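PDB 3ON4: transcriptional regulator, TetR family from Legionella pneumophila subsp. pneumophila str. Philadelphia 1, which probably binds DNA through an N-terminal helix-turn-helix domain and regulates transcription, as members of the TetR family do. Local coordinates for residues A[91-96]-A[181-186]; A[10-15]-A[48-53]; A[19-24]-A[103-108]. One frame throughout, in Å; residues are numbered along the deposited sequence.

Interaction 1 (A[91-96]-A[181-186]); sequences FFDAIL and GVRHFI
In the all-helical C-terminal domain of this TetR-family regulator, segments 91-96 and 181-186, on helices 84-98 and 177-189, run antiparallel, and F92 of the first packs on V182 of the second. The two short segments lie at 167° with their axes 11.4 Å apart. That spacing is wide, and the F92 ring bridges much of it. CG of F92 is anti to the backbone N (chi1 -171°), which directs the ring toward helix 177-189. V182 CG1 sits over the centre of one ring face in a CH-pi contact, 3.9 Å from the ring centroid. V182 CB meets the tip of the ring, 3.7 Å from F92 CZ. On the opposite face lies L96 CD1 of the same helix, offset toward the rim, so the ring is held between two aliphatic groups. I186 adds a looser contact at the base of F92: its CD1 is 4.2 Å from F92 CB. G181 O, one residue before V182, accepts a hydrogen bond from Q158 NE2 of the second subunit, so helix 177-189 also meets the dimer partner. A polar pair lies beside the apolar core. R183 NE forms a salt bridge with D187 OD1. R183 NH1 is 4.2 Å from D93 OD1, beyond a salt bridge. One water joins them, donating to D93 OD1 at 2.8 Å and accepting from R183 NH1 at 2.8 Å.

Interaction 2 (A[10-15]-A[48-53]); sequences NTKERI and HYHFPS
With CG anti to its carbonyl carbon (chi1 -65°), H50 brings its imidazole against T11, K12 and I15. K12 has CG anti to the backbone N (chi1 -164°) and is extended beyond it, so its methylenes pass both H50 and F51. K12 CB lies over one face of the imidazole, 4.3 Å from the ring centroid, in a CH-pi contact. Y49 CD1 is over the centre of the opposite face. The lysine chain crosses F51 at about a right angle, with K12 CG 3.8 Å from F51 CZ. I15 slides past F51 in the opposite direction, and its CG2 comes to 3.7 Å from F51 CE2. A water lies in the imidazole plane, 2.9 Å from H50 ND1, and is weakly bonded to K12 NZ. The helix of K12 starts at an N-cap: N10 OD1 accepts from E13 N at 2.9 Å. F51 is the first residue to leave helical geometry after helix 44-50, which belongs to the predicted helix-turn-helix. The contact thus sets the start of helix 11-26 against the end of that probable DNA-binding motif. I15 also touches I36 of helix 33-40, and both I15 and F51 rest on L57 of helix 54-77.

Interaction 3 (A[19-24]-A[103-108]); sequences AEALIQ and ENKMCL
Q24 NE2 donates to two carbonyls, M106 O at 2.9 Å and L98 O outside the two segments. The first bond lies near the amide plane of Q24, but the donor is tilted 26° from the carbonyl plane of M106. The backbone of Q24 pairs with the same residue: M106 N donates to Q24 O at 2.9 Å, with an N-H...O angle of 164°. Selenomethionine M106 is thus held at both its N and its O by Q24. The other amide atom, Q24 OE1, accepts from a water at 2.7 Å, and that water accepts from K105 NZ. The lysine amine also bonds S102 OG. The Q24-M106 pair joins the last turns of helix 11-26, in the probable N-terminal DNA-binding domain of the TetR fold, to the loop before helix 108-115 in the C-terminal domain. K105 is extended beyond CG and lies against Q24 and A21. Its CG is 3.7 Å from Q24 CB, and its NZ is 4.0 Å from A21 CB. L108 crosses Q24 at about a right angle. L108 CD1 packs on Q24 CG and presses on I23 CG2 at 3.4 Å, tighter than usual for two carbons.

Interactions 2 and 3 both use helix 11-26, one at its start and one near its end, and their centres are 18 Å apart. Interaction 2 stays within the N-terminal DNA-binding region. Interaction 3 ties that region to the loop between helices 84-98 and 108-115. Helix 84-98 also carries one side of interaction 1, whose centre is 18 Å from that of interaction 3. Interactions 1 and 2 are 33 Å apart between centres, on opposite sides of the chain's centre. Along the chain, interaction 2 closes before interaction 1 opens, and interaction 3 crosses both. Interaction 3 thus lies where the two domains meet, the kind of junction that in other TetR regulators passes on ligand binding.

Interaction 1 (A[91-96]-A[181-186])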
loop_
_atom_site.group_PDB
_atom_site.type_symbol
_atom_site.label_atom_id
_atom_site.label_comp_id
_atom_site.label_asym_id
_atom_site.label_seq_id
_atom_site.Cartn_x
_atom_site.Cartn_y
_atom_site.Cartn_z
ATOM N N PHE A 91 5.154 -18.478 5.053
ATOM C CA PHE A 91 4.075 -17.571 4.670
ATOM C C PHE A 91 4.632 -16.431 3.822
ATOM O O PHE A 91 4.102 -16.142 2.746
ATOM C CB PHE A 91 3.354 -17.036 5.912
ATOM C CG PHE A 91 2.703 -15.705 5.717
ATOM C CD1 PHE A 91 1.438 -15.609 5.158
ATOM C CD2 PHE A 91 3.346 -14.547 6.115
ATOM C CE1 PHE A 91 0.842 -14.375 4.992
ATOM C CE2 PHE A 91 2.748 -13.317 5.956
ATOM C CZ PHE A 91 1.514 -13.224 5.400
ATOM N N PHE A 92 5.711 -15.800 4.279
ATOM C CA PHE A 92 6.308 -14.720 3.488
ATOM C C PHE A 92 6.826 -15.220 2.134
ATOM O O PHE A 92 6.583 -14.570 1.103
ATOM C CB PHE A 92 7.402 -13.995 4.263
ATOM C CG PHE A 92 7.907 -12.744 3.571
ATOM C CD1 PHE A 92 7.021 -11.831 3.023
ATOM C CD2 PHE A 92 9.262 -12.492 3.470
ATOM C CE1 PHE A 92 7.491 -10.667 2.384
ATOM C CE2 PHE A 92 9.731 -11.338 2.822
ATOM C CZ PHE A 92 8.839 -10.432 2.301
ATOM N N ASP A 93 7.492 -16.378 2.122
ATOM C CA ASP A 93 7.920 -17.005 0.849
ATOM C C ASP A 93 6.729 -17.228 -0.100
ATOM O O ASP A 93 6.813 -16.949 -1.307
ATOM C CB ASP A 93 8.660 -18.333 1.082
ATOM C CG ASP A 93 10.037 -18.167 1.744
ATOM O OD1 ASP A 93 10.624 -17.051 1.784
ATOM O OD2 ASP A 93 10.564 -19.202 2.206
ATOM N N ALA A 94 5.609 -17.706 0.438
ATOM C CA ALA A 94 4.398 -17.919 -0.372
ATOM C C ALA A 94 3.867 -16.596 -0.961
ATOM O O ALA A 94 3.452 -16.566 -2.113
ATOM C CB ALA A 94 3.305 -18.615 0.438
ATOM N N ILE A 95 3.918 -15.523 -0.183
ATOM C CA ILE A 95 3.492 -14.190 -0.650
ATOM C C ILE A 95 4.464 -13.711 -1.745
ATOM O O ILE A 95 4.036 -13.205 -2.778
ATOM C CB ILE A 95 3.439 -13.165 0.478
ATOM C CG1 ILE A 95 2.348 -13.531 1.506
ATOM C CG2 ILE A 95 3.186 -11.739 -0.096
ATOM C CD1 ILE A 95 0.919 -13.637 0.916
ATOM N N LEU A 96 5.758 -13.917 -1.541
ATOM C CA LEU A 96 6.755 -13.519 -2.553
ATOM C C LEU A 96 6.494 -14.195 -3.897
ATOM O O LEU A 96 6.575 -13.558 -4.946
ATOM C CB LEU A 96 8.172 -13.807 -2.080
ATOM C CG LEU A 96 8.656 -12.869 -0.974
ATOM C CD1 LEU A 96 9.989 -13.371 -0.396
ATOM C CD2 LEU A 96 8.773 -11.433 -1.465
ATOM N N GLY A 181 14.143 -6.674 4.806
ATOM C CA GLY A 181 13.709 -6.039 6.048
ATOM C C GLY A 181 12.525 -6.711 6.712
ATOM O O GLY A 181 12.454 -6.775 7.945
ATOM N N VAL A 182 11.597 -7.204 5.902
ATOM C CA VAL A 182 10.452 -7.947 6.404
ATOM C C VAL A 182 10.951 -9.246 7.034
ATOM O O VAL A 182 10.560 -9.603 8.151
ATOM C CB VAL A 182 9.469 -8.310 5.296
ATOM C CG1 VAL A 182 8.258 -9.050 5.899
ATOM C CG2 VAL A 182 9.048 -7.053 4.529
ATOM N N ARG A 183 11.789 -9.963 6.300
ATOM C CA ARG A 183 12.381 -11.190 6.827
ATOM C C ARG A 183 13.203 -10.945 8.085
ATOM O O ARG A 183 13.092 -11.710 9.027
ATOM C CB ARG A 183 13.213 -11.888 5.762
ATOM C CG ARG A 183 13.827 -13.212 6.179
ATOM C CD ARG A 183 12.833 -14.237 6.726
ATOM N NE ARG A 183 13.565 -15.448 7.088
ATOM C CZ ARG A 183 13.706 -16.537 6.329
ATOM N NH1 ARG A 183 13.123 -16.651 5.139
ATOM N NH2 ARG A 183 14.435 -17.544 6.785
ATOM N N HIS A 184 14.021 -9.892 8.103
ATOM C CA HIS A 184 14.786 -9.524 9.297
ATOM C C HIS A 184 13.869 -9.296 10.501
ATOM O O HIS A 184 14.163 -9.749 11.590
ATOM C CB HIS A 184 15.608 -8.241 9.083
ATOM C CG HIS A 184 16.784 -8.400 8.166
ATOM N ND1 HIS A 184 17.611 -9.505 8.193
ATOM C CD2 HIS A 184 17.293 -7.575 7.218
ATOM C CE1 HIS A 184 18.567 -9.361 7.289
ATOM N NE2 HIS A 184 18.397 -8.199 6.684
ATOM N N PHE A 185 12.764 -8.574 10.308
ATOM C CA PHE A 185 11.825 -8.338 11.404
ATOM C C PHE A 185 11.289 -9.662 11.962
ATOM O O PHE A 185 11.216 -9.861 13.182
ATOM C CB PHE A 185 10.659 -7.455 10.956
ATOM C CG PHE A 185 9.558 -7.322 11.987
ATOM C CD1 PHE A 185 9.639 -6.373 12.985
ATOM C CD2 PHE A 185 8.433 -8.134 11.935
ATOM C CE1 PHE A 185 8.631 -6.245 13.942
ATOM C CE2 PHE A 185 7.412 -7.994 12.863
ATOM C CZ PHE A 185 7.517 -7.051 13.874
ATOM N N ILE A 186 10.929 -10.562 11.064
ATOM C CA ILE A 186 10.391 -11.873 11.450
ATOM C C ILE A 186 11.442 -12.635 12.281
ATOM O O ILE A 186 11.166 -13.100 13.403
ATOM C CB ILE A 186 9.952 -12.689 10.194
ATOM C CG1 ILE A 186 8.750 -12.043 9.506
ATOM C CG2 ILE A 186 9.623 -14.131 10.559
ATOM C CD1 ILE A 186 8.443 -12.580 8.065
HETATM O O HOH W 1 10.658 -15.806 4.245
#

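Interaction 2 (A[10-15]-A[48-53])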
loop_
_atom_site.group_PDB
_atom_site.type_symbol
_atom_site.label_atom_id
_atom_site.label_comp_id
_atom_site.label_asym_id
_atom_site.label_seq_id
_atom_site.Cartn_x
_atom_site.Cartn_y
_atom_site.Cartn_z
ATOM N N ASN A 10 -11.053 -23.129 -18.728
ATOM C CA ASN A 10 -12.260 -22.591 -19.358
ATOM C C ASN A 10 -12.221 -21.055 -19.423
ATOM O O ASN A 10 -11.322 -20.414 -18.860
ATOM C CB ASN A 10 -13.551 -23.146 -18.720
ATOM C CG ASN A 10 -13.784 -22.702 -17.267
ATOM O OD1 ASN A 10 -13.399 -21.607 -16.834
ATOM N ND2 ASN A 10 -14.457 -23.567 -16.511
ATOM N N THR A 11 -13.174 -20.474 -20.140
ATOM C CA THR A 11 -13.153 -19.043 -20.398
ATOM C C THR A 11 -13.191 -18.229 -19.095
ATOM O O THR A 11 -12.404 -17.293 -18.934
ATOM C CB THR A 11 -14.292 -18.621 -21.340
ATOM O OG1 THR A 11 -14.197 -19.395 -22.543
ATOM C CG2 THR A 11 -14.175 -17.127 -21.671
ATOM N N LYS A 12 -14.052 -18.631 -18.178
ATOM C CA LYS A 12 -14.195 -17.968 -16.879
ATOM C C LYS A 12 -12.872 -17.952 -16.115
ATOM O O LYS A 12 -12.463 -16.907 -15.592
ATOM C CB LYS A 12 -15.257 -18.647 -16.038
ATOM C CG LYS A 12 -15.737 -17.834 -14.853
ATOM C CD LYS A 12 -16.953 -18.472 -14.194
ATOM C CE LYS A 12 -17.455 -17.599 -13.059
ATOM N NZ LYS A 12 -18.677 -18.138 -12.427
ATOM N N GLU A 13 -12.219 -19.105 -16.060
ATOM C CA GLU A 13 -10.958 -19.221 -15.340
ATOM C C GLU A 13 -9.870 -18.376 -15.989
ATOM O O GLU A 13 -9.090 -17.733 -15.294
ATOM C CB GLU A 13 -10.490 -20.679 -15.194
ATOM C CG GLU A 13 -9.021 -20.736 -14.707
ATOM C CD GLU A 13 -8.641 -22.012 -13.993
ATOM O OE1 GLU A 13 -9.285 -23.051 -14.233
ATOM O OE2 GLU A 13 -7.673 -21.961 -13.196
ATOM N N ARG A 14 -9.812 -18.349 -17.314
ATOM C CA ARG A 14 -8.771 -17.548 -17.968
ATOM C C ARG A 14 -9.011 -16.052 -17.737
ATOM O O ARG A 14 -8.052 -15.265 -17.605
ATOM C CB ARG A 14 -8.652 -17.891 -19.454
ATOM C CG ARG A 14 -8.193 -19.309 -19.720
ATOM C CD ARG A 14 -7.513 -19.465 -21.083
ATOM N NE ARG A 14 -8.203 -18.766 -22.164
ATOM C CZ ARG A 14 -7.668 -18.459 -23.349
ATOM N NH1 ARG A 14 -8.409 -17.834 -24.246
ATOM N NH2 ARG A 14 -6.403 -18.767 -23.644
ATOM N N ILE A 15 -10.282 -15.654 -17.665
ATOM C CA ILE A 15 -10.628 -14.250 -17.389
ATOM C C ILE A 15 -10.178 -13.901 -15.981
ATOM O O ILE A 15 -9.522 -12.883 -15.754
ATOM C CB ILE A 15 -12.157 -13.948 -17.528
ATOM C CG1 ILE A 15 -12.589 -14.009 -18.986
ATOM C CG2 ILE A 15 -12.460 -12.557 -16.920
ATOM C CD1 ILE A 15 -14.114 -14.198 -19.223
ATOM N N HIS A 48 -18.437 -9.835 -20.353
ATOM C CA HIS A 48 -19.703 -9.341 -19.799
ATOM C C HIS A 48 -20.670 -10.487 -19.535
ATOM O O HIS A 48 -21.505 -10.426 -18.630
ATOM C CB HIS A 48 -20.358 -8.326 -20.738
ATOM C CG HIS A 48 -19.638 -7.014 -20.808
ATOM N ND1 HIS A 48 -19.690 -6.077 -19.797
ATOM C CD2 HIS A 48 -18.872 -6.473 -21.783
ATOM C CE1 HIS A 48 -18.982 -5.016 -20.149
ATOM N NE2 HIS A 48 -18.470 -5.234 -21.347
ATOM N N TYR A 49 -20.542 -11.537 -20.335
ATOM C CA TYR A 49 -21.354 -12.735 -20.204
ATOM C C TYR A 49 -21.224 -13.365 -18.813
ATOM O O TYR A 49 -22.213 -13.596 -18.125
ATOM C CB TYR A 49 -20.922 -13.735 -21.273
ATOM C CG TYR A 49 -21.807 -14.928 -21.366
ATOM C CD1 TYR A 49 -21.602 -16.023 -20.545
ATOM C CD2 TYR A 49 -22.856 -14.961 -22.270
ATOM C CE1 TYR A 49 -22.409 -17.117 -20.612
ATOM C CE2 TYR A 49 -23.689 -16.062 -22.351
ATOM C CZ TYR A 49 -23.457 -17.132 -21.517
ATOM O OH TYR A 49 -24.256 -18.220 -21.599
ATOM N N HIS A 50 -19.991 -13.637 -18.411
ATOM C CA HIS A 50 -19.700 -14.215 -17.101
ATOM C C HIS A 50 -19.732 -13.172 -15.982
ATOM O O HIS A 50 -20.063 -13.500 -14.862
ATOM C CB HIS A 50 -18.322 -14.893 -17.113
ATOM C CG HIS A 50 -18.242 -16.086 -18.019
ATOM N ND1 HIS A 50 -18.750 -17.322 -17.672
ATOM C CD2 HIS A 50 -17.716 -16.230 -19.260
ATOM C CE1 HIS A 50 -18.535 -18.173 -18.659
ATOM N NE2 HIS A 50 -17.916 -17.535 -19.637
ATOM N N PHE A 51 -19.395 -11.919 -16.304
ATOM C CA PHE A 51 -19.290 -10.855 -15.313
ATOM C C PHE A 51 -19.984 -9.618 -15.857
ATOM O O PHE A 51 -19.351 -8.796 -16.518
ATOM C CB PHE A 51 -17.804 -10.588 -15.008
ATOM C CG PHE A 51 -17.053 -11.820 -14.616
ATOM C CD1 PHE A 51 -17.245 -12.391 -13.377
ATOM C CD2 PHE A 51 -16.201 -12.456 -15.514
ATOM C CE1 PHE A 51 -16.571 -13.539 -13.004
ATOM C CE2 PHE A 51 -15.528 -13.610 -15.142
ATOM C CZ PHE A 51 -15.717 -14.145 -13.878
ATOM N N PRO A 52 -21.311 -9.483 -15.608
ATOM C CA PRO A 52 -22.077 -8.403 -16.240
ATOM C C PRO A 52 -21.508 -7.014 -15.975
ATOM O O PRO A 52 -21.571 -6.138 -16.844
ATOM C CB PRO A 52 -23.485 -8.563 -15.642
ATOM C CG PRO A 52 -23.578 -9.983 -15.284
ATOM C CD PRO A 52 -22.180 -10.448 -14.924
ATOM N N SER A 53 -20.940 -6.816 -14.788
ATOM C CA SER A 53 -20.328 -5.550 -14.440
ATOM C C SER A 53 -18.888 -5.782 -14.033
ATOM O O SER A 53 -18.521 -6.872 -13.617
ATOM C CB SER A 53 -21.105 -4.888 -13.304
ATOM O OG SER A 53 -20.911 -5.594 -12.098
HETATM O O HOH W 2 -20.260 -17.949 -15.303
#

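Interaction 3 (A[19-24]-A[103-108])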
loop_
_atom_site.group_PDB
_atom_site.type_symbol
_atom_site.label_atom_id
_atom_site.label_comp_id
_atom_site.label_asym_id
_atom_site.label_seq_id
_atom_site.Cartn_x
_atom_site.Cartn_y
_atom_site.Cartn_z
ATOM N N ALA A 19 -7.318 -11.145 -15.071
ATOM C CA ALA A 19 -7.814 -10.011 -14.283
ATOM C C ALA A 19 -7.001 -9.865 -13.002
ATOM O O ALA A 19 -6.573 -8.754 -12.614
ATOM C CB ALA A 19 -9.330 -10.170 -13.969
ATOM N N GLU A 20 -6.766 -11.003 -12.357
ATOM C CA GLU A 20 -5.947 -11.054 -11.164
ATOM C C GLU A 20 -4.560 -10.433 -11.419
ATOM O O GLU A 20 -4.080 -9.622 -10.633
ATOM C CB GLU A 20 -5.810 -12.502 -10.698
ATOM C CG GLU A 20 -5.049 -12.677 -9.389
ATOM C CD GLU A 20 -4.780 -14.154 -9.048
ATOM O OE1 GLU A 20 -4.168 -14.885 -9.866
ATOM O OE2 GLU A 20 -5.160 -14.573 -7.939
ATOM N N ALA A 21 -3.942 -10.834 -12.518
ATOM C CA ALA A 21 -2.647 -10.345 -12.921
ATOM C C ALA A 21 -2.665 -8.848 -13.183
ATOM O O ALA A 21 -1.799 -8.121 -12.673
ATOM C CB ALA A 21 -2.144 -11.083 -14.159
ATOM N N LEU A 22 -3.657 -8.382 -13.946
ATOM C CA LEU A 22 -3.771 -6.954 -14.251
ATOM C C LEU A 22 -3.970 -6.112 -12.989
ATOM O O LEU A 22 -3.357 -5.040 -12.859
ATOM C CB LEU A 22 -4.899 -6.710 -15.266
ATOM C CG LEU A 22 -4.568 -7.260 -16.662
ATOM C CD1 LEU A 22 -5.786 -7.151 -17.576
ATOM C CD2 LEU A 22 -3.350 -6.557 -17.270
ATOM N N ILE A 23 -4.799 -6.594 -12.066
ATOM C CA ILE A 23 -5.080 -5.866 -10.827
ATOM C C ILE A 23 -3.806 -5.798 -9.987
ATOM O O ILE A 23 -3.429 -4.707 -9.496
ATOM C CB ILE A 23 -6.259 -6.474 -10.031
ATOM C CG1 ILE A 23 -7.572 -6.273 -10.815
ATOM C CG2 ILE A 23 -6.331 -5.826 -8.627
ATOM C CD1 ILE A 23 -8.757 -7.147 -10.278
ATOM N N GLN A 24 -3.116 -6.925 -9.869
ATOM C CA GLN A 24 -1.856 -6.975 -9.137
ATOM C C GLN A 24 -0.750 -6.105 -9.724
ATOM O O GLN A 24 0.157 -5.715 -8.997
ATOM C CB GLN A 24 -1.339 -8.401 -8.994
ATOM C CG GLN A 24 -2.181 -9.274 -8.082
ATOM C CD GLN A 24 -1.524 -10.595 -7.847
ATOM O OE1 GLN A 24 -1.775 -11.552 -8.569
ATOM N NE2 GLN A 24 -0.631 -10.648 -6.857
ATOM N N GLU A 103 6.425 -11.393 -12.014
ATOM C CA GLU A 103 6.379 -10.179 -12.823
ATOM C C GLU A 103 6.155 -8.901 -12.003
ATOM O O GLU A 103 5.387 -8.028 -12.399
ATOM C CB GLU A 103 5.331 -10.327 -13.938
ATOM C CG GLU A 103 5.628 -11.536 -14.858
ATOM C CD GLU A 103 4.622 -11.742 -16.000
ATOM O OE1 GLU A 103 3.603 -11.025 -16.069
ATOM O OE2 GLU A 103 4.867 -12.636 -16.829
ATOM N N ASN A 104 6.834 -8.825 -10.862
ATOM C CA ASN A 104 6.895 -7.625 -10.019
ATOM C C ASN A 104 5.509 -7.161 -9.555
ATOM O O ASN A 104 5.278 -5.963 -9.391
ATOM C CB ASN A 104 7.589 -6.493 -10.777
ATOM C CG ASN A 104 8.060 -5.382 -9.868
ATOM O OD1 ASN A 104 8.658 -5.634 -8.813
ATOM N ND2 ASN A 104 7.804 -4.153 -10.264
ATOM N N LYS A 105 4.615 -8.122 -9.314
ATOM C CA LYS A 105 3.279 -7.844 -8.836
ATOM C C LYS A 105 3.202 -7.377 -7.390
ATOM O O LYS A 105 4.052 -7.707 -6.553
ATOM C CB LYS A 105 2.375 -9.059 -9.008
ATOM C CG LYS A 105 1.914 -9.281 -10.448
ATOM C CD LYS A 105 1.403 -10.686 -10.644
ATOM C CE LYS A 105 1.345 -11.089 -12.102
ATOM N NZ LYS A 105 1.090 -12.548 -12.218
HETATM N N MSE A 106 2.161 -6.598 -7.111
HETATM C CA MSE A 106 1.804 -6.257 -5.743
HETATM C C MSE A 106 0.813 -7.298 -5.228
HETATM O O MSE A 106 0.151 -7.995 -6.012
HETATM C CB MSE A 106 1.170 -4.856 -5.733
HETATM C CG MSE A 106 0.709 -4.316 -4.392
HETATM SE SE MSE A 106 2.117 -4.298 -3.054
HETATM C CE MSE A 106 1.053 -3.767 -1.532
ATOM N N CYS A 107 0.692 -7.383 -3.909
ATOM C CA CYS A 107 -0.354 -8.173 -3.260
ATOM C C CYS A 107 -1.714 -7.751 -3.787
ATOM O O CYS A 107 -1.990 -6.551 -3.849
ATOM C CB CYS A 107 -0.326 -7.904 -1.753
ATOM S SG CYS A 107 -1.657 -8.735 -0.795
ATOM N N LEU A 108 -2.564 -8.702 -4.162
ATOM C CA LEU A 108 -3.925 -8.352 -4.616
ATOM C C LEU A 108 -4.716 -7.623 -3.526
ATOM O O LEU A 108 -5.438 -6.636 -3.786
ATOM C CB LEU A 108 -4.704 -9.595 -5.021
ATOM C CG LEU A 108 -6.049 -9.391 -5.702
ATOM C CD1 LEU A 108 -5.869 -8.849 -7.155
ATOM C CD2 LEU A 108 -6.813 -10.693 -5.719
HETATM O O HOH W 3 -1.439 -12.833 -10.937
#